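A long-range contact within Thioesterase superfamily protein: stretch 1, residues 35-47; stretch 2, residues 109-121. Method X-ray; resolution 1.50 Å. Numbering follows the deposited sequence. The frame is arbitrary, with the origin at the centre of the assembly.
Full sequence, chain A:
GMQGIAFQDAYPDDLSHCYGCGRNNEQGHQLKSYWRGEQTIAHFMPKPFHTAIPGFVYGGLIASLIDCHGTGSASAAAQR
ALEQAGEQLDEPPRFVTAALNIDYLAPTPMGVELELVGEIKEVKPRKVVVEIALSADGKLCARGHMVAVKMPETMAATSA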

# COMPACT_ATOMS: atom_id res chain seq x y z
N TRP A 35 18.40 -0.50 13.11
CA TRP A 35 19.59 -0.26 12.29
C TRP A 35 20.28 -1.57 11.91
O TRP A 35 20.43 -2.51 12.70
CB TRP A 35 20.56 0.67 13.03
CG TRP A 35 20.20 2.12 12.95
CD1 TRP A 35 19.77 2.98 13.92
CD2 TRP A 35 20.26 2.90 11.73
NE1 TRP A 35 19.56 4.23 13.41
CE2 TRP A 35 19.86 4.20 12.06
CE3 TRP A 35 20.63 2.57 10.42
CZ2 TRP A 35 19.81 5.21 11.10
CZ3 TRP A 35 20.58 3.58 9.48
CH2 TRP A 35 20.17 4.87 9.83
N ARG A 36 20.71 -1.66 10.67
CA ARG A 36 21.56 -2.72 10.17
C ARG A 36 22.79 -2.07 9.58
O ARG A 36 23.05 -2.09 8.38
CB ARG A 36 20.86 -3.57 9.12
CG ARG A 36 21.71 -4.67 8.51
CD ARG A 36 20.84 -5.88 8.17
NE ARG A 36 21.65 -6.97 7.62
CZ ARG A 36 21.87 -7.28 6.37
NH1 ARG A 36 21.35 -6.60 5.35
NH2 ARG A 36 22.64 -8.33 6.09
N GLY A 37 23.57 -1.42 10.45
CA GLY A 37 24.72 -0.68 9.92
C GLY A 37 24.25 0.67 9.38
O GLY A 37 23.82 1.50 10.17
N GLU A 38 24.38 0.84 8.08
CA GLU A 38 24.03 2.05 7.37
C GLU A 38 22.64 1.92 6.74
O GLU A 38 22.06 2.92 6.31
CB GLU A 38 25.08 2.29 6.28
CG GLU A 38 26.48 2.53 6.82
CD GLU A 38 27.46 1.40 6.56
OE1 GLU A 38 27.62 0.99 5.40
OE2 GLU A 38 28.07 0.91 7.54
N GLN A 39 22.17 0.68 6.70
CA GLN A 39 20.85 0.27 6.24
C GLN A 39 20.00 0.07 7.49
O GLN A 39 20.42 -0.01 8.65
CB GLN A 39 20.88 -1.03 5.44
CG GLN A 39 21.72 -1.00 4.19
CD GLN A 39 21.87 -2.35 3.52
OE1 GLN A 39 21.16 -3.30 3.85
NE2 GLN A 39 22.79 -2.43 2.57
N THR A 40 18.71 -0.03 7.27
CA THR A 40 17.80 -0.41 8.35
C THR A 40 17.25 -1.76 7.93
O THR A 40 17.51 -2.16 6.79
CB THR A 40 16.69 0.60 8.60
OG1 THR A 40 15.76 0.58 7.48
CG2 THR A 40 17.23 2.02 8.67
N ILE A 41 16.55 -2.45 8.82
CA ILE A 41 15.99 -3.76 8.53
C ILE A 41 14.85 -4.11 9.47
O ILE A 41 14.75 -3.63 10.60
CB ILE A 41 17.07 -4.86 8.59
CG1 ILE A 41 16.61 -6.26 8.24
CG2 ILE A 41 17.74 -4.83 9.96
CD1 ILE A 41 17.68 -7.21 7.76
N ALA A 42 13.94 -4.94 8.96
CA ALA A 42 12.82 -5.50 9.68
C ALA A 42 12.43 -6.84 9.07
O ALA A 42 12.81 -7.17 7.94
CB ALA A 42 11.65 -4.53 9.75
N HIS A 43 11.68 -7.56 9.88
CA HIS A 43 11.11 -8.86 9.56
C HIS A 43 9.65 -8.93 9.98
O HIS A 43 9.25 -8.29 10.96
CB HIS A 43 11.94 -9.93 10.27
CG HIS A 43 13.31 -10.07 9.71
ND1 HIS A 43 14.40 -9.44 10.29
CD2 HIS A 43 13.80 -10.75 8.65
CE1 HIS A 43 15.49 -9.73 9.60
NE2 HIS A 43 15.16 -10.52 8.60
N PHE A 44 8.87 -9.71 9.25
CA PHE A 44 7.45 -9.87 9.52
C PHE A 44 6.92 -11.23 9.08
O PHE A 44 7.42 -11.78 8.10
CB PHE A 44 6.61 -8.79 8.81
CG PHE A 44 5.17 -8.83 9.29
CD1 PHE A 44 4.85 -8.51 10.60
CD2 PHE A 44 4.15 -9.19 8.43
CE1 PHE A 44 3.55 -8.56 11.06
CE2 PHE A 44 2.84 -9.23 8.89
CZ PHE A 44 2.54 -8.92 10.19
N MSE A 45 5.93 -11.70 9.82
CA MSE A 45 5.21 -12.94 9.66
C MSE A 45 3.73 -12.67 9.41
O MSE A 45 2.94 -12.41 10.31
CB MSE A 45 5.35 -13.83 10.89
CG MSE A 45 4.84 -15.25 10.68
SE MSE A 45 5.60 -16.08 9.11
CE MSE A 45 6.96 -16.96 10.16
N PRO A 46 3.35 -12.73 8.14
CA PRO A 46 1.91 -12.64 7.82
C PRO A 46 1.08 -13.63 8.62
O PRO A 46 1.57 -14.74 8.88
CB PRO A 46 1.89 -13.03 6.34
CG PRO A 46 3.21 -12.58 5.84
CD PRO A 46 4.19 -12.87 6.96
N LYS A 47 -0.13 -13.24 8.99
CA LYS A 47 -1.05 -14.17 9.61
C LYS A 47 -1.67 -15.00 8.48
O LYS A 47 -1.70 -14.51 7.35
CB LYS A 47 -2.14 -13.49 10.43
CG LYS A 47 -1.73 -12.35 11.35
CD LYS A 47 -2.38 -12.48 12.72
CE LYS A 47 -1.57 -11.75 13.78
NZ LYS A 47 -2.35 -11.51 15.04
N PRO A 109 5.33 -15.62 -1.34
CA PRO A 109 4.82 -16.84 -0.71
C PRO A 109 4.34 -16.63 0.72
O PRO A 109 4.87 -15.86 1.52
CB PRO A 109 6.03 -17.78 -0.69
CG PRO A 109 6.85 -17.30 -1.84
CD PRO A 109 6.71 -15.80 -1.83
N MSE A 110 3.27 -17.36 1.03
CA MSE A 110 2.70 -17.37 2.36
C MSE A 110 3.51 -18.33 3.23
O MSE A 110 4.10 -19.26 2.68
CB MSE A 110 1.23 -17.79 2.37
CG MSE A 110 0.60 -17.95 3.74
SE MSE A 110 0.70 -16.33 4.82
CE MSE A 110 -0.58 -15.48 3.66
N GLY A 111 3.49 -18.06 4.52
CA GLY A 111 4.01 -18.87 5.59
C GLY A 111 5.51 -18.78 5.77
O GLY A 111 6.12 -19.68 6.33
N VAL A 112 6.09 -17.71 5.26
CA VAL A 112 7.53 -17.49 5.44
C VAL A 112 7.78 -16.08 5.95
O VAL A 112 7.12 -15.12 5.57
CB VAL A 112 8.30 -17.75 4.13
CG1 VAL A 112 9.73 -17.27 4.23
CG2 VAL A 112 8.22 -19.24 3.79
N GLU A 113 8.76 -15.95 6.82
CA GLU A 113 9.20 -14.69 7.40
C GLU A 113 9.63 -13.70 6.34
O GLU A 113 10.46 -13.99 5.47
CB GLU A 113 10.36 -15.03 8.35
CG GLU A 113 10.93 -13.88 9.15
CD GLU A 113 12.29 -14.22 9.77
OE1 GLU A 113 13.32 -14.08 9.07
OE2 GLU A 113 12.34 -14.61 10.95
N LEU A 114 9.09 -12.48 6.33
CA LEU A 114 9.45 -11.52 5.30
C LEU A 114 10.55 -10.58 5.79
O LEU A 114 10.45 -10.09 6.90
CB LEU A 114 8.23 -10.69 4.88
CG LEU A 114 6.94 -11.47 4.59
CD1 LEU A 114 5.73 -10.56 4.54
CD2 LEU A 114 7.07 -12.25 3.28
N GLU A 115 11.56 -10.34 4.96
CA GLU A 115 12.60 -9.40 5.38
C GLU A 115 12.49 -8.08 4.62
O GLU A 115 12.34 -8.00 3.41
CB GLU A 115 13.99 -10.04 5.24
CG GLU A 115 15.16 -9.18 5.65
CD GLU A 115 16.50 -9.89 5.70
OE1 GLU A 115 16.77 -10.60 6.70
OE2 GLU A 115 17.33 -9.74 4.77
N LEU A 116 12.55 -6.98 5.35
CA LEU A 116 12.54 -5.64 4.84
C LEU A 116 13.82 -4.88 5.18
O LEU A 116 14.11 -4.73 6.36
CB LEU A 116 11.37 -4.84 5.45
CG LEU A 116 9.99 -5.16 4.85
CD1 LEU A 116 9.37 -6.31 5.63
CD2 LEU A 116 9.11 -3.93 4.85
N VAL A 117 14.52 -4.46 4.15
CA VAL A 117 15.76 -3.70 4.24
C VAL A 117 15.63 -2.35 3.56
O VAL A 117 15.19 -2.25 2.42
CB VAL A 117 16.96 -4.44 3.62
CG1 VAL A 117 18.25 -3.66 3.85
CG2 VAL A 117 17.11 -5.85 4.17
N GLY A 118 16.04 -1.27 4.24
CA GLY A 118 15.97 0.05 3.71
C GLY A 118 17.32 0.65 3.36
O GLY A 118 18.29 0.50 4.12
N GLU A 119 17.36 1.31 2.21
CA GLU A 119 18.48 2.12 1.75
C GLU A 119 18.16 3.59 1.93
O GLU A 119 17.15 4.11 1.48
CB GLU A 119 18.80 1.79 0.30
CG GLU A 119 20.02 2.39 -0.34
CD GLU A 119 21.10 2.90 0.59
OE1 GLU A 119 21.21 2.36 1.73
OE2 GLU A 119 21.81 3.84 0.20
N ILE A 120 19.04 4.31 2.65
CA ILE A 120 18.83 5.74 2.73
C ILE A 120 19.42 6.47 1.53
O ILE A 120 20.64 6.53 1.37
CB ILE A 120 19.47 6.34 4.00
CG1 ILE A 120 18.91 5.78 5.29
CG2 ILE A 120 19.35 7.84 3.86
CD1 ILE A 120 17.41 5.87 5.43
N LYS A 121 18.57 7.04 0.67
CA LYS A 121 19.13 7.68 -0.52
C LYS A 121 19.43 9.15 -0.33
O LYS A 121 20.20 9.70 -1.13
CB LYS A 121 18.16 7.47 -1.68
CG LYS A 121 17.48 6.11 -1.69
CD LYS A 121 18.47 4.95 -1.69
CE LYS A 121 19.15 4.86 -3.06
NZ LYS A 121 19.82 3.56 -3.31

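Two antiparallel strands can pair through their backbones while each face of the sheet acquires its own chemistry, and residues 39–44 and 114–121 of this thioesterase superfamily protein illustrate the principle. On the face that carries Thr40, Ala42, Phe44, Leu114 and Leu116, the contact is mainly apolar. Leu114 is central to it: its CD1 lies 3.5 Å from CG of Pro46 and 4.4 Å from CD2 of Phe44, meeting the phenyl ring at its edge. Beyond the strand end, Pro46 extends the cluster, its CB 3.8 Å from SE of the selenomethionine Met110. Toward the other end, Ala42 CB and Leu116 CB sit 4.3 Å apart. Gly118 completes the row opposite Thr40, where a CB would clash with the threonine OG1, a hydroxyl already hydrogen-bonded elsewhere in the structure.

Beneath these side chains runs a regular ladder. Thr40 with Gly118, Ala42 with Leu116 and Phe44 with Leu114 each exchange two backbone hydrogen bonds. The bonds donated by the second strand shorten from Gly118 N to Thr40 O at 3.1 Å, through Leu116 N to Ala42 O at 2.6 Å, to Leu114 N to Phe44 O at 2.5 Å; the reciprocal bonds show no such steady trend, the shortest being Ala42 N to Leu116 O at 2.6 Å. Between these pairs, Ile41 faces Val117 and His43 faces Glu115, with CA atoms only 4.3 and 4.5 Å apart. Here CA-H...O contacts supplement the ladder, as in Ile41 CA to Leu116 O at 3.0 Å.

The alternation sends these intervening residues to the other face, which grades from apolar to polar. Ile41 CD1 packs 3.9 Å from Val117 CG2, yet also approaches Glu115 CD at 3.6 Å. At the exposed edge, His43 NE2 donates a very short hydrogen bond of 2.5 Å to Glu115 OE1, which lies near the imidazole plane, while Glu113 OE1 comes within 3.4 Å of His43 CD2.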